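Local coordinates for protein ribose 5-phosphate isomerase RpiB (Thermoanaerobacter tengcongensis, PDB 4EGS) that probably removes phosphate from phosphotyrosine through this N-terminal low molecular weight phosphatase domain, and probably interconverts aldose and ketose phosphates elsewhere in the chain, at residues S48-N56 / D65-V73; A113-K124 / K137-V145. All coordinates share one frame; numbering follows the deposited sequence.

How the contacts relate
Both contacts belong to the one parallel four-stranded sheet of the phosphatase domain, ordered 67-72, 36-41, 115-118, 138-140, with their centres about 12 Å apart. Contact 1 sets helix 47-61 against outer strand 67-72; contact 2 pairs strand 115-118 with the other outer strand, 138-140. Strand 36-41 runs between them and ends at Cys-41, the predicted nucleophile, which with Arg-47 and Asp-153 belongs to the pocket that holds a bicarbonate ion. Side chains from both contacts approach this site: Ser-48 lies about 3 Å from Cys-41 and Met-119 about 4 Å from Arg-47 (nearest side-chain atoms). The contacts themselves meet where Ala-51 CB packs on Met-119 CE at 3.7 Å.

Contact 1 of 2, residues S48-N56 / D65-V73; sequences SPMAEGIFN and DWEAKSAGV
Ser-48 turns its backbone oxygen to the strand, where Ser-70 OG lies 2.7 Å from Ser-48 O. One turn on, Glu-52 reaches the same hydroxyl: with CG anti to the backbone N (chi1 170°) and the chain extended, its OE2 comes to 2.7 Å from Ser-70 OG. Sitting between the two oxygens, one hydroxyl serves both the helix backbone and a side chain a turn further on. The carboxylate lies alongside Lys-69, whose NZ stays 4.2 Å from Glu-52 OE2, beyond a salt bridge. Phe-55 touches Ala-68 CB with CD2 at 3.5 Å, while Trp-66 CB lies at the ring's edge. Asn-56 then accepts the amide of Ala-68, N to OD1 3.0 Å, in the carbonyl plane and on a lone pair, though the angle at hydrogen is only 137°. An alanine in place of Asn-56 is likely to leave the Ala-68 N-H without this acceptor. Strand 67-72 uses its backbone to pair with strand 36-41, in the classic beta-alpha-beta unit whose helix runs back antiparallel to the strand (174°). Polar links at Ser-70 and the Ala-68 amide, with Phe-55 packed on Ala-68 and Trp-66, thus hold the helix following the phosphate-binding loop to the edge strand.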
loop_
_atom_site.group_PDB
_atom_site.type_symbol
_atom_site.label_atom_id
_atom_site.label_comp_id
_atom_site.label_asym_id
_atom_site.label_seq_id
_atom_site.Cartn_x
_atom_site.Cartn_y
_atom_site.Cartn_z
ATOM N N SER A 48 18.104 9.652 -4.937
ATOM C CA SER A 48 17.633 8.525 -4.129
ATOM C C SER A 48 17.623 8.784 -2.616
ATOM O O SER A 48 16.649 8.437 -1.951
ATOM C CB SER A 48 18.395 7.235 -4.462
ATOM O OG SER A 48 17.907 6.653 -5.657
ATOM N N PRO A 49 18.698 9.383 -2.065
ATOM C CA PRO A 49 18.600 9.729 -0.642
ATOM C C PRO A 49 17.516 10.772 -0.387
ATOM O O PRO A 49 16.861 10.730 0.654
ATOM C CB PRO A 49 19.978 10.321 -0.330
ATOM C CG PRO A 49 20.883 9.726 -1.346
ATOM C CD PRO A 49 20.058 9.612 -2.588
ATOM N N MET A 50 17.335 11.690 -1.331
ATOM C CA MET A 50 16.302 12.716 -1.223
ATOM C C MET A 50 14.911 12.114 -1.368
ATOM O O MET A 50 14.022 12.387 -0.561
ATOM C CB MET A 50 16.513 13.816 -2.269
ATOM C CG MET A 50 17.661 14.766 -1.953
ATOM S SD MET A 50 18.122 15.822 -3.345
ATOM C CE MET A 50 16.712 16.917 -3.435
ATOM N N ALA A 51 14.731 11.296 -2.400
ATOM C CA ALA A 51 13.459 10.623 -2.637
ATOM C C ALA A 51 13.082 9.748 -1.447
ATOM O O ALA A 51 11.922 9.701 -1.043
ATOM C CB ALA A 51 13.526 9.793 -3.907
ATOM N N GLU A 52 14.073 9.062 -0.888
ATOM C CA GLU A 52 13.869 8.237 0.295
ATOM C C GLU A 52 13.545 9.098 1.509
ATOM O O GLU A 52 12.676 8.757 2.312
ATOM C CB GLU A 52 15.119 7.407 0.580
ATOM C CG GLU A 52 15.106 6.686 1.912
ATOM C CD GLU A 52 16.475 6.173 2.303
ATOM O OE1 GLU A 52 16.589 5.522 3.363
ATOM O OE2 GLU A 52 17.441 6.427 1.551
ATOM N N GLY A 53 14.251 10.218 1.630
ATOM C CA GLY A 53 14.117 11.100 2.774
ATOM C C GLY A 53 12.730 11.685 2.966
ATOM O O GLY A 53 12.126 11.519 4.026
ATOM N N ILE A 54 12.221 12.371 1.948
ATOM C CA ILE A 54 10.929 13.040 2.074
ATOM C C ILE A 54 9.750 12.067 2.000
ATOM O O ILE A 54 8.668 12.366 2.505
ATOM C CB ILE A 54 10.758 14.199 1.054
ATOM C CG1 ILE A 54 9.914 13.768 -0.150
ATOM C CG2 ILE A 54 12.114 14.739 0.622
ATOM C CD1 ILE A 54 10.687 13.019 -1.204
ATOM N N PHE A 55 9.960 10.907 1.381
ATOM C CA PHE A 55 8.928 9.873 1.347
ATOM C C PHE A 55 8.609 9.426 2.763
ATOM O O PHE A 55 7.448 9.395 3.166
ATOM C CB PHE A 55 9.371 8.668 0.512
ATOM C CG PHE A 55 8.392 7.519 0.535
ATOM C CD1 PHE A 55 7.365 7.447 -0.392
ATOM C CD2 PHE A 55 8.501 6.511 1.482
ATOM C CE1 PHE A 55 6.467 6.394 -0.374
ATOM C CE2 PHE A 55 7.607 5.459 1.506
ATOM C CZ PHE A 55 6.589 5.400 0.576
ATOM N N ASN A 56 9.652 9.072 3.509
ATOM C CA ASN A 56 9.495 8.673 4.901
ATOM C C ASN A 56 8.871 9.784 5.729
ATOM O O ASN A 56 7.947 9.539 6.499
ATOM C CB ASN A 56 10.836 8.244 5.501
ATOM C CG ASN A 56 11.315 6.911 4.960
ATOM O OD1 ASN A 56 10.512 6.071 4.551
ATOM N ND2 ASN A 56 12.627 6.707 4.958
ATOM N N ASP A 65 2.107 2.342 6.543
ATOM C CA ASP A 65 2.986 1.192 6.716
ATOM C C ASP A 65 3.894 0.991 5.507
ATOM O O ASP A 65 4.031 -0.122 4.997
ATOM C CB ASP A 65 2.157 -0.069 6.969
ATOM C CG ASP A 65 1.362 0.005 8.257
ATOM O OD1 ASP A 65 0.802 -1.032 8.673
ATOM O OD2 ASP A 65 1.302 1.100 8.858
ATOM N N TRP A 66 4.509 2.077 5.052
ATOM C CA TRP A 66 5.471 2.026 3.956
ATOM C C TRP A 66 6.808 2.611 4.398
ATOM O O TRP A 66 6.853 3.553 5.189
ATOM C CB TRP A 66 4.951 2.791 2.735
ATOM C CG TRP A 66 3.971 2.023 1.897
ATOM C CD1 TRP A 66 2.611 2.026 2.015
ATOM C CD2 TRP A 66 4.278 1.147 0.805
ATOM N NE1 TRP A 66 2.053 1.203 1.065
ATOM C CE2 TRP A 66 3.054 0.653 0.310
ATOM C CE3 TRP A 66 5.469 0.733 0.201
ATOM C CZ2 TRP A 66 2.989 -0.237 -0.760
ATOM C CZ3 TRP A 66 5.400 -0.149 -0.864
ATOM C CH2 TRP A 66 4.169 -0.625 -1.332
ATOM N N GLU A 67 7.897 2.047 3.887
ATOM C CA GLU A 67 9.227 2.564 4.184
ATOM C C GLU A 67 10.055 2.659 2.910
ATOM O O GLU A 67 9.828 1.919 1.953
ATOM C CB GLU A 67 9.937 1.685 5.214
ATOM C CG GLU A 67 10.490 0.386 4.653
ATOM C CD GLU A 67 11.035 -0.525 5.732
ATOM O OE1 GLU A 67 12.052 -1.206 5.480
ATOM O OE2 GLU A 67 10.443 -0.564 6.831
ATOM N N ALA A 68 11.015 3.576 2.905
ATOM C CA ALA A 68 11.834 3.817 1.725
ATOM C C ALA A 68 13.290 3.442 1.957
ATOM O O ALA A 68 13.836 3.658 3.039
ATOM C CB ALA A 68 11.730 5.271 1.302
ATOM N N LYS A 69 13.912 2.878 0.928
ATOM C CA LYS A 69 15.342 2.607 0.951
ATOM C C LYS A 69 15.966 3.041 -0.371
ATOM O O LYS A 69 15.265 3.215 -1.368
ATOM C CB LYS A 69 15.615 1.126 1.226
ATOM C CG LYS A 69 16.543 0.863 2.411
ATOM C CD LYS A 69 18.002 1.186 2.085
ATOM C CE LYS A 69 18.431 2.545 2.631
ATOM N NZ LYS A 69 19.770 2.957 2.115
ATOM N N SER A 70 17.282 3.224 -0.373
ATOM C CA SER A 70 17.982 3.727 -1.548
ATOM C C SER A 70 19.140 2.829 -1.964
ATOM O O SER A 70 19.625 2.019 -1.175
ATOM C CB SER A 70 18.502 5.140 -1.288
ATOM O OG SER A 70 17.440 6.048 -1.076
ATOM N N ALA A 71 19.574 2.991 -3.210
ATOM C CA ALA A 71 20.722 2.267 -3.747
ATOM C C ALA A 71 21.157 2.895 -5.067
ATOM O O ALA A 71 20.381 3.600 -5.712
ATOM C CB ALA A 71 20.384 0.796 -3.947
ATOM N N GLY A 72 22.399 2.640 -5.462
ATOM C CA GLY A 72 22.911 3.131 -6.726
ATOM C C GLY A 72 23.358 1.995 -7.625
ATOM O O GLY A 72 23.815 0.959 -7.143
ATOM N N VAL A 73 23.224 2.187 -8.935
ATOM C CA VAL A 73 23.624 1.164 -9.897
ATOM C C VAL A 73 25.143 1.024 -9.949
ATOM O O VAL A 73 25.667 -0.034 -10.294
ATOM C CB VAL A 73 23.078 1.450 -11.316
ATOM C CG1 VAL A 73 21.561 1.554 -11.294
ATOM C CG2 VAL A 73 23.691 2.716 -11.885
#

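Contact 2 of 2, residues A113-K124 / K137-V145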
loop_
_atom_site.group_PDB
_atom_site.type_symbol
_atom_site.label_atom_id
_atom_site.label_comp_id
_atom_site.label_asym_id
_atom_site.label_seq_id
_atom_site.Cartn_x
_atom_site.Cartn_y
_atom_site.Cartn_z
ATOM N N ALA A 113 12.433 -5.804 -1.655
ATOM C CA ALA A 113 11.614 -4.707 -2.158
ATOM C C ALA A 113 10.308 -5.192 -2.778
ATOM O O ALA A 113 10.309 -6.058 -3.652
ATOM C CB ALA A 113 12.401 -3.875 -3.161
ATOM N N ASP A 114 9.195 -4.631 -2.315
ATOM C CA ASP A 114 7.896 -4.904 -2.916
ATOM C C ASP A 114 7.796 -4.119 -4.215
ATOM O O ASP A 114 7.142 -4.543 -5.170
ATOM C CB ASP A 114 6.763 -4.488 -1.974
ATOM C CG ASP A 114 6.876 -5.128 -0.605
ATOM O OD1 ASP A 114 6.531 -6.323 -0.477
ATOM O OD2 ASP A 114 7.298 -4.436 0.346
ATOM N N LEU A 115 8.461 -2.969 -4.235
ATOM C CA LEU A 115 8.449 -2.068 -5.376
ATOM C C LEU A 115 9.782 -1.333 -5.450
ATOM O O LEU A 115 10.293 -0.861 -4.436
ATOM C CB LEU A 115 7.307 -1.061 -5.233
ATOM C CG LEU A 115 7.350 0.199 -6.100
ATOM C CD1 LEU A 115 7.054 -0.123 -7.556
ATOM C CD2 LEU A 115 6.386 1.250 -5.569
ATOM N N VAL A 116 10.352 -1.247 -6.646
ATOM C CA VAL A 116 11.594 -0.508 -6.829
ATOM C C VAL A 116 11.454 0.557 -7.917
ATOM O O VAL A 116 11.141 0.250 -9.067
ATOM C CB VAL A 116 12.789 -1.449 -7.118
ATOM C CG1 VAL A 116 12.401 -2.526 -8.109
ATOM C CG2 VAL A 116 13.989 -0.659 -7.610
ATOM N N LEU A 117 11.673 1.812 -7.536
ATOM C CA LEU A 117 11.496 2.937 -8.450
ATOM C C LEU A 117 12.812 3.616 -8.810
ATOM O O LEU A 117 13.560 4.053 -7.936
ATOM C CB LEU A 117 10.529 3.963 -7.854
ATOM C CG LEU A 117 9.062 3.542 -7.777
ATOM C CD1 LEU A 117 8.216 4.677 -7.234
ATOM C CD2 LEU A 117 8.559 3.101 -9.142
ATOM N N ALA A 118 13.082 3.709 -10.108
ATOM C CA ALA A 118 14.291 4.359 -10.598
ATOM C C ALA A 118 14.017 5.820 -10.938
ATOM O O ALA A 118 12.946 6.158 -11.441
ATOM C CB ALA A 118 14.823 3.624 -11.815
ATOM N N MET A 119 14.988 6.683 -10.659
ATOM C CA MET A 119 14.856 8.104 -10.958
ATOM C C MET A 119 14.820 8.346 -12.460
ATOM O O MET A 119 14.143 9.256 -12.938
ATOM C CB MET A 119 16.006 8.895 -10.332
ATOM C CG MET A 119 16.001 8.891 -8.817
ATOM S SD MET A 119 14.452 9.520 -8.150
ATOM C CE MET A 119 13.931 8.127 -7.157
ATOM N N ALA A 120 15.552 7.521 -13.202
ATOM C CA ALA A 120 15.639 7.669 -14.649
ATOM C C ALA A 120 15.411 6.344 -15.365
ATOM O O ALA A 120 15.511 5.275 -14.763
ATOM C CB ALA A 120 16.984 8.256 -15.039
ATOM N N PHE A 121 15.108 6.427 -16.656
ATOM C CA PHE A 121 14.887 5.243 -17.476
ATOM C C PHE A 121 16.183 4.455 -17.635
ATOM O O PHE A 121 16.162 3.251 -17.896
ATOM C CB PHE A 121 14.342 5.646 -18.848
ATOM C CG PHE A 121 13.174 4.820 -19.304
ATOM C CD1 PHE A 121 11.952 4.913 -18.658
ATOM C CD2 PHE A 121 13.293 3.959 -20.382
ATOM C CE1 PHE A 121 10.873 4.159 -19.075
ATOM C CE2 PHE A 121 12.216 3.203 -20.805
ATOM C CZ PHE A 121 11.005 3.303 -20.149
ATOM N N SER A 122 17.308 5.144 -17.475
ATOM C CA SER A 122 18.620 4.513 -17.544
ATOM C C SER A 122 18.808 3.535 -16.392
ATOM O O SER A 122 19.265 2.409 -16.590
ATOM C CB SER A 122 19.723 5.571 -17.508
ATOM O OG SER A 122 19.712 6.281 -16.280
ATOM N N HIS A 123 18.454 3.975 -15.189
ATOM C CA HIS A 123 18.564 3.135 -14.004
ATOM C C HIS A 123 17.608 1.953 -14.111
ATOM O O HIS A 123 17.941 0.835 -13.718
ATOM C CB HIS A 123 18.258 3.938 -12.739
ATOM C CG HIS A 123 19.006 5.232 -12.642
ATOM N ND1 HIS A 123 18.374 6.455 -12.597
ATOM C CD2 HIS A 123 20.335 5.491 -12.581
ATOM C CE1 HIS A 123 19.280 7.413 -12.512
ATOM N NE2 HIS A 123 20.477 6.855 -12.501
ATOM N N LYS A 124 16.419 2.210 -14.649
ATOM C CA LYS A 124 15.423 1.164 -14.846
ATOM C C LYS A 124 15.923 0.097 -15.811
ATOM O O LYS A 124 15.871 -1.096 -15.511
ATOM C CB LYS A 124 14.113 1.757 -15.371
ATOM C CG LYS A 124 13.101 0.706 -15.801
ATOM C CD LYS A 124 11.904 1.330 -16.495
ATOM C CE LYS A 124 10.978 0.260 -17.049
ATOM N NZ LYS A 124 9.835 0.848 -17.800
ATOM N N LYS A 137 8.515 -5.706 -10.723
ATOM C CA LYS A 137 8.404 -4.665 -9.708
ATOM C C LYS A 137 9.324 -3.480 -9.991
ATOM O O LYS A 137 9.421 -2.554 -9.186
ATOM C CB LYS A 137 8.666 -5.237 -8.310
ATOM C CG LYS A 137 9.951 -6.042 -8.181
ATOM C CD LYS A 137 10.039 -6.713 -6.818
ATOM C CE LYS A 137 11.273 -7.589 -6.702
ATOM N NZ LYS A 137 11.347 -8.260 -5.372
ATOM N N ILE A 138 9.990 -3.507 -11.143
ATOM C CA ILE A 138 10.877 -2.417 -11.538
ATOM C C ILE A 138 10.174 -1.417 -12.449
ATOM O O ILE A 138 9.712 -1.769 -13.534
ATOM C CB ILE A 138 12.135 -2.931 -12.265
ATOM C CG1 ILE A 138 12.924 -3.886 -11.369
ATOM C CG2 ILE A 138 13.009 -1.763 -12.696
ATOM C CD1 ILE A 138 14.137 -4.491 -12.040
ATOM N N PHE A 139 10.097 -0.169 -12.000
ATOM C CA PHE A 139 9.511 0.897 -12.802
ATOM C C PHE A 139 10.285 2.194 -12.600
ATOM O O PHE A 139 11.107 2.300 -11.691
ATOM C CB PHE A 139 8.039 1.106 -12.436
ATOM C CG PHE A 139 7.201 -0.133 -12.562
ATOM C CD1 PHE A 139 6.852 -0.866 -11.439
ATOM C CD2 PHE A 139 6.767 -0.571 -13.803
ATOM C CE1 PHE A 139 6.080 -2.009 -11.551
ATOM C CE2 PHE A 139 5.996 -1.714 -13.922
ATOM C CZ PHE A 139 5.653 -2.433 -12.795
ATOM N N THR A 140 10.020 3.174 -13.457
ATOM C CA THR A 140 10.624 4.494 -13.321
ATOM C C THR A 140 9.732 5.366 -12.437
ATOM O O THR A 140 8.518 5.165 -12.380
ATOM C CB THR A 140 10.902 5.141 -14.708
ATOM O OG1 THR A 140 12.312 5.337 -14.874
ATOM C CG2 THR A 140 10.184 6.474 -14.873
ATOM N N ILE A 141 10.344 6.311 -11.727
ATOM C CA ILE A 141 9.634 7.158 -10.773
ATOM C C ILE A 141 8.475 7.941 -11.406
ATOM O O ILE A 141 7.473 8.218 -10.747
ATOM C CB ILE A 141 10.610 8.125 -10.053
ATOM C CG1 ILE A 141 9.937 8.792 -8.850
ATOM C CG2 ILE A 141 11.181 9.152 -11.020
ATOM C CD1 ILE A 141 10.069 8.003 -7.566
ATOM N N LYS A 142 8.611 8.280 -12.685
ATOM C CA LYS A 142 7.584 9.034 -13.398
ATOM C C LYS A 142 6.533 8.113 -14.012
ATOM O O LYS A 142 5.341 8.412 -13.983
ATOM C CB LYS A 142 8.221 9.900 -14.489
ATOM C CG LYS A 142 9.197 10.945 -13.968
ATOM C CD LYS A 142 8.482 12.207 -13.509
ATOM C CE LYS A 142 8.493 13.274 -14.590
ATOM N NZ LYS A 142 9.878 13.564 -15.046
ATOM N N GLU A 143 6.980 6.989 -14.563
ATOM C CA GLU A 143 6.081 6.074 -15.261
ATOM C C GLU A 143 5.140 5.343 -14.309
ATOM O O GLU A 143 4.058 4.918 -14.710
ATOM C CB GLU A 143 6.869 5.065 -16.104
ATOM C CG GLU A 143 7.133 3.739 -15.407
ATOM C CD GLU A 143 7.894 2.761 -16.279
ATOM O OE1 GLU A 143 8.379 1.742 -15.746
ATOM O OE2 GLU A 143 8.008 3.011 -17.497
ATOM N N PHE A 144 5.547 5.201 -13.051
ATOM C CA PHE A 144 4.722 4.506 -12.069
ATOM C C PHE A 144 3.501 5.340 -11.697
ATOM O O PHE A 144 2.438 4.800 -11.388
ATOM C CB PHE A 144 5.530 4.158 -10.818
ATOM C CG PHE A 144 4.763 3.352 -9.804
ATOM C CD1 PHE A 144 4.667 1.975 -9.921
ATOM C CD2 PHE A 144 4.138 3.972 -8.733
ATOM C CE1 PHE A 144 3.962 1.232 -8.992
ATOM C CE2 PHE A 144 3.431 3.234 -7.803
ATOM C CZ PHE A 144 3.343 1.863 -7.931
ATOM N N VAL A 145 3.658 6.659 -11.729
ATOM C CA VAL A 145 2.551 7.557 -11.430
ATOM C C VAL A 145 1.863 8.029 -12.709
ATOM O O VAL A 145 1.130 9.019 -12.704
ATOM C CB VAL A 145 3.004 8.767 -10.582
ATOM C CG1 VAL A 145 3.517 8.298 -9.229
ATOM C CG2 VAL A 145 4.069 9.567 -11.312
#
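Glu-143 OE1 is gripped by two donors. Lys-124 NZ meets it at 2.7 Å on the syn lone pair, as part of a salt bridge, whereas the backbone N of Thr-140 comes from above the carboxylate plane. Lys-124 arrives fully extended from helix 121-130, its CG anti to the backbone N (chi1 171°), and its CD lies over one face of the Phe-121 ring, toward the rim. That ring turns its edge to Glu-143 OE2, the ring and carboxylate planes standing 89° apart. The two grips probably fix the carboxylate's rotation and help hold the turn after strand 138-140.

Four backbone bonds join the strands in parallel register: Val-116 N to Lys-137 O, Phe-139 N to Val-116 O, Ala-118 N to Phe-139 O and Ile-141 N to Ala-118 O. The last spans only 2.6 Å, carrying the pairing one residue past the strand. At the other end the extended Lys-137 chain brings NZ to Ala-113 O, 3.0 Å away in the carbonyl plane, and the same ammonium also bonds Leu-110 O.

Side chains alternate between the faces of the sheet. On one, Val-116 CG1 lies 3.6 Å from Ile-138 CG1, their side chains running alongside each other. On the other, Leu-115 CD2 sits over a face of the Phe-144 ring in a CH-pi contact, 4.3 Å from its centroid, and Leu-115 CD1 approaches the Phe-139 ring at its edge. Leu-117 crosses Phe-144 at about a right angle, CD2 against CB at 3.6 Å; helix 159-179 packs on both. Met-119 CE and Leu-117 CD1 converge on Ile-141 CD1. Strand 115-118, helix 121-130 and strand 138-140 thus form a beta-alpha-beta unit of the Rossmann-like low molecular weight phosphatase fold.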